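Local coordinates for nsp9 (Porcine coronavirus HKU15, PDB 5YM6), which binds nucleic acid as a non-structural protein of the coronavirus replicase, with an affinity that dimerization enhances, at residues 8-13 with 30-35; 47-52 with 83-88. All blocks are in the same frame, centred on the assembly; numbering follows the deposited sequence.

Contact 1: residues 8-13 with 30-35; sequences NVFTAQ and YVTRTG
Four main-chain hydrogen bonds, two for each of two residue pairs, tie strand 8-13 to strand 30-33 in antiparallel register. At the outer pair, Thr32 N gives the shortest of them to Asn8 O at 2.8 Å, nearly straight at the hydrogen (168°), and Asn8 N returns a bond to Thr32 O along a carbonyl lone pair. Phe10 and Tyr30 repeat the exchange: Tyr30 N reaches Phe10 O at 2.9 Å, almost along the C=O axis, while the reverse bond from Phe10 N is longer and more bent. Between them sits the non-hydrogen-bonded pair Val9-Val31, where the alpha hydrogens turn inward and Val9 CA lies 3.2 Å from Tyr30 O.

Phe10, Tyr30 and Thr32 share one face of the sheet. Phe10 takes the crowded first torsion (chi1 87°), with CG between the backbone N and the carbonyl carbon, and its ring lies alongside that of Tyr30. The planes are only 16° apart but displaced until little of one ring covers the other; instead Phe10 CE1 rests 3.9 Å from Tyr30 CB. Thr32 CG2 lies at the edge of the Phe10 ring, in its plane, 3.7 Å from Phe10 CD1. The Tyr30 hydroxyl is hydrogen-bonded to Asn14 OD1, beyond the paired residues. On the other face the two valines meet at a slant, Val9 CG2 to Val31 CG2 at 4.2 Å, and both pack on Met97 of helix 92-105. This is the open end of the antiparallel beta hairpin formed by strands 8-18 and 23-33 in the nsp9 barrel.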
loop_
_atom_site.group_PDB
_atom_site.type_symbol
_atom_site.label_atom_id
_atom_site.label_comp_id
_atom_site.label_asym_id
_atom_site.label_seq_id
_atom_site.Cartn_x
_atom_site.Cartn_y
_atom_site.Cartn_z
ATOM N N ASN B 8 -5.157 3.318 -7.752
ATOM C CA ASN B 8 -5.172 4.652 -7.198
ATOM C C ASN B 8 -6.036 4.689 -5.955
ATOM O O ASN B 8 -6.851 3.790 -5.732
ATOM C CB ASN B 8 -5.682 5.670 -8.221
ATOM C CG ASN B 8 -4.649 6.002 -9.277
ATOM O OD1 ASN B 8 -3.447 5.993 -9.012
ATOM N ND2 ASN B 8 -5.114 6.301 -10.484
ATOM N N VAL B 9 -5.826 5.713 -5.143
ATOM C CA VAL B 9 -6.709 5.998 -4.021
ATOM C C VAL B 9 -7.413 7.339 -4.260
ATOM O O VAL B 9 -6.767 8.341 -4.572
ATOM C CB VAL B 9 -5.939 6.048 -2.669
ATOM C CG1 VAL B 9 -6.847 6.532 -1.548
ATOM C CG2 VAL B 9 -5.335 4.687 -2.328
ATOM N N PHE B 10 -8.734 7.376 -4.126
ATOM C CA PHE B 10 -9.389 8.674 -4.099
ATOM C C PHE B 10 -10.368 8.687 -2.940
ATOM O O PHE B 10 -10.858 7.644 -2.511
ATOM C CB PHE B 10 -10.065 9.015 -5.446
ATOM C CG PHE B 10 -11.475 8.495 -5.600
ATOM C CD1 PHE B 10 -11.716 7.243 -6.140
ATOM C CD2 PHE B 10 -12.563 9.279 -5.244
ATOM C CE1 PHE B 10 -13.015 6.766 -6.288
ATOM C CE2 PHE B 10 -13.862 8.807 -5.399
ATOM C CZ PHE B 10 -14.085 7.552 -5.917
ATOM N N THR B 11 -10.629 9.881 -2.439
ATOM C CA THR B 11 -11.426 10.051 -1.237
ATOM C C THR B 11 -12.736 10.776 -1.505
ATOM O O THR B 11 -12.801 11.692 -2.326
ATOM C CB THR B 11 -10.633 10.819 -0.170
ATOM O OG1 THR B 11 -10.305 12.121 -0.666
ATOM C CG2 THR B 11 -9.348 10.082 0.166
ATOM N N ALA B 12 -13.785 10.349 -0.816
ATOM C CA ALA B 12 -15.054 11.064 -0.838
ATOM C C ALA B 12 -15.700 10.979 0.538
ATOM O O ALA B 12 -15.009 10.963 1.535
ATOM C CB ALA B 12 -15.963 10.499 -1.910
ATOM N N GLN B 13 -17.025 10.935 0.606
ATOM C CA GLN B 13 -17.676 10.896 1.905
ATOM C C GLN B 13 -18.708 9.792 1.976
ATOM O O GLN B 13 -19.375 9.496 0.998
ATOM C CB GLN B 13 -18.343 12.239 2.219
ATOM C CG GLN B 13 -17.344 13.384 2.418
ATOM C CD GLN B 13 -18.005 14.757 2.451
ATOM O OE1 GLN B 13 -18.475 15.264 1.423
ATOM N NE2 GLN B 13 -18.021 15.379 3.632
ATOM N N TYR B 30 -11.238 5.052 -1.180
ATOM C CA TYR B 30 -11.506 4.017 -2.159
ATOM C C TYR B 30 -10.216 3.635 -2.876
ATOM O O TYR B 30 -9.398 4.489 -3.166
ATOM C CB TYR B 30 -12.536 4.489 -3.189
ATOM C CG TYR B 30 -13.939 4.651 -2.654
ATOM C CD1 TYR B 30 -14.367 5.856 -2.118
ATOM C CD2 TYR B 30 -14.836 3.597 -2.715
ATOM C CE1 TYR B 30 -15.651 6.001 -1.638
ATOM C CE2 TYR B 30 -16.124 3.730 -2.243
ATOM C CZ TYR B 30 -16.524 4.938 -1.710
ATOM O OH TYR B 30 -17.800 5.065 -1.240
ATOM N N VAL B 31 -10.049 2.349 -3.154
ATOM C CA VAL B 31 -8.992 1.927 -4.060
ATOM C C VAL B 31 -9.643 1.625 -5.401
ATOM O O VAL B 31 -10.630 0.896 -5.465
ATOM C CB VAL B 31 -8.220 0.703 -3.544
ATOM C CG1 VAL B 31 -7.274 0.182 -4.633
ATOM C CG2 VAL B 31 -7.424 1.082 -2.297
ATOM N N THR B 32 -9.082 2.193 -6.460
ATOM C CA THR B 32 -9.559 1.931 -7.808
ATOM C C THR B 32 -8.562 1.069 -8.566
ATOM O O THR B 32 -7.350 1.208 -8.393
ATOM C CB THR B 32 -9.776 3.225 -8.612
ATOM O OG1 THR B 32 -8.512 3.859 -8.842
ATOM C CG2 THR B 32 -10.682 4.174 -7.862
ATOM N N ARG B 33 -9.099 0.204 -9.418
ATOM C CA ARG B 33 -8.298 -0.648 -10.290
ATOM C C ARG B 33 -9.166 -1.158 -11.430
ATOM O O ARG B 33 -10.266 -1.661 -11.198
ATOM C CB ARG B 33 -7.703 -1.821 -9.517
ATOM C CG ARG B 33 -6.752 -2.679 -10.340
ATOM C CD ARG B 33 -6.773 -4.129 -9.876
ATOM N NE ARG B 33 -5.817 -4.946 -10.621
ATOM C CZ ARG B 33 -6.098 -5.570 -11.763
ATOM N NH1 ARG B 33 -5.165 -6.289 -12.376
ATOM N NH2 ARG B 33 -7.309 -5.467 -12.298
ATOM N N THR B 34 -8.664 -1.027 -12.656
ATOM C CA THR B 34 -9.365 -1.521 -13.839
ATOM C C THR B 34 -10.790 -0.963 -13.923
ATOM O O THR B 34 -11.741 -1.706 -14.158
ATOM C CB THR B 34 -9.384 -3.050 -13.839
ATOM N N GLY B 35 -10.928 0.339 -13.697
ATOM C CA GLY B 35 -12.224 0.997 -13.769
ATOM C C GLY B 35 -13.255 0.612 -12.714
ATOM O O GLY B 35 -14.436 0.929 -12.859
#

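Contact 2: residues 47-52 with 83-88; sequences DNLKTV and YLYFIQ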
loop_
_atom_site.group_PDB
_atom_site.type_symbol
_atom_site.label_atom_id
_atom_site.label_comp_id
_atom_site.label_asym_id
_atom_site.label_seq_id
_atom_site.Cartn_x
_atom_site.Cartn_y
_atom_site.Cartn_z
ATOM N N ASP B 47 -14.552 7.995 17.762
ATOM C CA ASP B 47 -13.842 6.746 18.034
ATOM C C ASP B 47 -14.779 5.546 18.200
ATOM O O ASP B 47 -14.322 4.437 18.480
ATOM C CB ASP B 47 -12.942 6.893 19.274
ATOM C CG ASP B 47 -13.720 6.995 20.596
ATOM O OD1 ASP B 47 -14.961 7.119 20.605
ATOM O OD2 ASP B 47 -13.055 6.960 21.650
ATOM N N ASN B 48 -16.077 5.756 17.980
ATOM C CA ASN B 48 -17.068 4.723 18.266
ATOM C C ASN B 48 -17.871 4.249 17.062
ATOM O O ASN B 48 -18.996 3.777 17.220
ATOM C CB ASN B 48 -18.043 5.202 19.352
ATOM C CG ASN B 48 -18.786 6.473 18.963
ATOM O OD1 ASN B 48 -18.248 7.318 18.270
ATOM N ND2 ASN B 48 -20.035 6.601 19.413
ATOM N N LEU B 49 -17.302 4.343 15.862
ATOM C CA LEU B 49 -18.037 3.910 14.679
ATOM C C LEU B 49 -18.061 2.382 14.580
ATOM O O LEU B 49 -17.070 1.709 14.869
ATOM C CB LEU B 49 -17.430 4.519 13.405
ATOM C CG LEU B 49 -17.383 6.050 13.423
ATOM C CD1 LEU B 49 -16.891 6.583 12.092
ATOM C CD2 LEU B 49 -18.765 6.636 13.759
ATOM N N LYS B 50 -19.197 1.846 14.151
ATOM C CA LYS B 50 -19.352 0.407 14.025
ATOM C C LYS B 50 -19.555 -0.048 12.582
ATOM O O LYS B 50 -19.022 -1.081 12.170
ATOM C CB LYS B 50 -20.525 -0.066 14.886
ATOM C CG LYS B 50 -20.781 -1.564 14.811
ATOM C CD LYS B 50 -21.978 -1.963 15.652
ATOM C CE LYS B 50 -22.337 -3.428 15.442
ATOM N NZ LYS B 50 -23.556 -3.781 16.222
ATOM N N THR B 51 -20.337 0.698 11.816
ATOM C CA THR B 51 -20.614 0.308 10.439
ATOM C C THR B 51 -20.543 1.502 9.510
ATOM O O THR B 51 -20.572 2.655 9.950
ATOM C CB THR B 51 -22.008 -0.372 10.276
ATOM O OG1 THR B 51 -23.059 0.554 10.594
ATOM C CG2 THR B 51 -22.124 -1.606 11.154
ATOM N N VAL B 52 -20.444 1.217 8.221
ATOM C CA VAL B 52 -20.481 2.274 7.223
ATOM C C VAL B 52 -21.388 1.820 6.090
ATOM O O VAL B 52 -21.416 0.642 5.724
ATOM C CB VAL B 52 -19.079 2.636 6.712
ATOM C CG1 VAL B 52 -18.400 1.422 6.049
ATOM C CG2 VAL B 52 -19.147 3.809 5.751
ATOM N N TYR B 83 -9.375 9.049 13.696
ATOM C CA TYR B 83 -9.403 7.586 13.765
ATOM C C TYR B 83 -9.593 6.961 12.399
ATOM O O TYR B 83 -10.501 7.329 11.668
ATOM C CB TYR B 83 -10.503 7.106 14.699
ATOM C CG TYR B 83 -10.302 7.624 16.094
ATOM C CD1 TYR B 83 -9.450 6.976 16.985
ATOM C CD2 TYR B 83 -10.929 8.784 16.507
ATOM C CE1 TYR B 83 -9.255 7.477 18.267
ATOM C CE2 TYR B 83 -10.746 9.282 17.768
ATOM C CZ TYR B 83 -9.908 8.631 18.643
ATOM O OH TYR B 83 -9.738 9.162 19.908
ATOM N N LEU B 84 -8.722 6.023 12.071
ATOM C CA LEU B 84 -8.776 5.295 10.813
ATOM C C LEU B 84 -9.430 3.946 11.058
ATOM O O LEU B 84 -9.035 3.212 11.985
ATOM C CB LEU B 84 -7.361 5.111 10.237
ATOM C CG LEU B 84 -7.195 4.180 9.028
ATOM C CD1 LEU B 84 -7.759 4.815 7.787
ATOM C CD2 LEU B 84 -5.716 3.824 8.802
ATOM N N TYR B 85 -10.442 3.625 10.255
ATOM C CA TYR B 85 -11.123 2.339 10.355
ATOM C C TYR B 85 -11.031 1.639 9.020
ATOM O O TYR B 85 -11.487 2.195 8.016
ATOM C CB TYR B 85 -12.607 2.482 10.676
ATOM C CG TYR B 85 -13.019 3.215 11.929
ATOM C CD1 TYR B 85 -12.988 4.604 11.988
ATOM C CD2 TYR B 85 -13.528 2.518 13.015
ATOM C CE1 TYR B 85 -13.410 5.277 13.127
ATOM C CE2 TYR B 85 -13.964 3.187 14.145
ATOM C CZ TYR B 85 -13.896 4.562 14.194
ATOM O OH TYR B 85 -14.326 5.224 15.317
ATOM N N PHE B 86 -10.470 0.432 8.995
ATOM C CA PHE B 86 -10.528 -0.369 7.789
ATOM C C PHE B 86 -11.845 -1.115 7.738
ATOM O O PHE B 86 -12.418 -1.472 8.769
ATOM C CB PHE B 86 -9.363 -1.354 7.712
ATOM C CG PHE B 86 -8.070 -0.702 7.362
ATOM C CD1 PHE B 86 -7.869 -0.202 6.090
ATOM C CD2 PHE B 86 -7.076 -0.556 8.306
ATOM C CE1 PHE B 86 -6.685 0.416 5.753
ATOM C CE2 PHE B 86 -5.885 0.055 7.973
ATOM C CZ PHE B 86 -5.698 0.540 6.695
ATOM N N ILE B 87 -12.335 -1.321 6.525
ATOM C CA ILE B 87 -13.555 -2.093 6.323
ATOM C C ILE B 87 -13.210 -3.569 6.574
ATOM O O ILE B 87 -12.136 -4.026 6.189
ATOM C CB ILE B 87 -14.130 -1.870 4.903
ATOM C CG1 ILE B 87 -15.070 -0.647 4.890
ATOM C CG2 ILE B 87 -14.935 -3.077 4.437
ATOM C CD1 ILE B 87 -14.419 0.650 5.271
ATOM N N GLN B 88 -14.106 -4.295 7.236
ATOM C CA GLN B 88 -13.815 -5.669 7.635
ATOM C C GLN B 88 -13.469 -6.532 6.421
ATOM O O GLN B 88 -14.119 -6.432 5.378
ATOM C CB GLN B 88 -14.983 -6.280 8.407
ATOM C CG GLN B 88 -14.644 -7.681 8.921
ATOM C CD GLN B 88 -15.685 -8.257 9.856
ATOM O OE1 GLN B 88 -16.874 -7.973 9.729
ATOM N NE2 GLN B 88 -15.238 -9.077 10.805
#
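Segments 47-52 and 83-88 run roughly the same way, 29° apart end to end, but no main-chain hydrogen bond joins them, and the CA atoms of Leu49 and Tyr85 stand 8.3 Å apart. Side chains bridge the gap, above all Tyr85. With CG anti to its carbonyl carbon (chi1 -58°), its ring extends to the start of strand 49-55, where Leu49 N donates an almost straight hydrogen bond (170°) to Tyr85 OH at 3.2 Å. The same hydroxyl is hydrogen-bonded to Lys46 O, so one backbone group from the loop and one from the first strand residue hold it. The Leu49 side chain runs roughly perpendicular to that of Tyr85, with CB over one ring face in a CH-pi contact, 3.6 Å from Tyr85 CZ. At the outer end Asp47 presents its methylene rather than its carboxylate: CB sits over the Tyr83 ring, 3.6 Å from the centroid. At the far end Val52 CG1 touches Ile87 CG1 at 4.1 Å, and Leu63 of strand 60-64 packs on both residues. The Asp47-Tyr83 end lies at the rim, but Leu49, Tyr85, Val52 and Ile87 pack between non-neighbouring strands, as is characteristic of a small beta-barrel interior, here the nsp9 fold.

In the fold
Both contacts draw on the same antiparallel sheet, in which strands 8-18 and 49-55 are neighbours, yet their centres lie 18 Å apart on opposite sides of the chain's centre and they do not touch. Contact 1 is closed early in the chain by adjacent strands of a hairpin and depends on backbone bonding; on its aromatic face Phe10 is exposed but Tyr30 is buried against strand 36-44, whereas its valine face is covered by the C-terminal helix. Contact 2 links strands separated in the sheet order, so side chains do the work, with four of its seven touching residues buried. Contact 1 is part of the barrel wall; contact 2 packs largely across its inside, with Asp47 at the surface end.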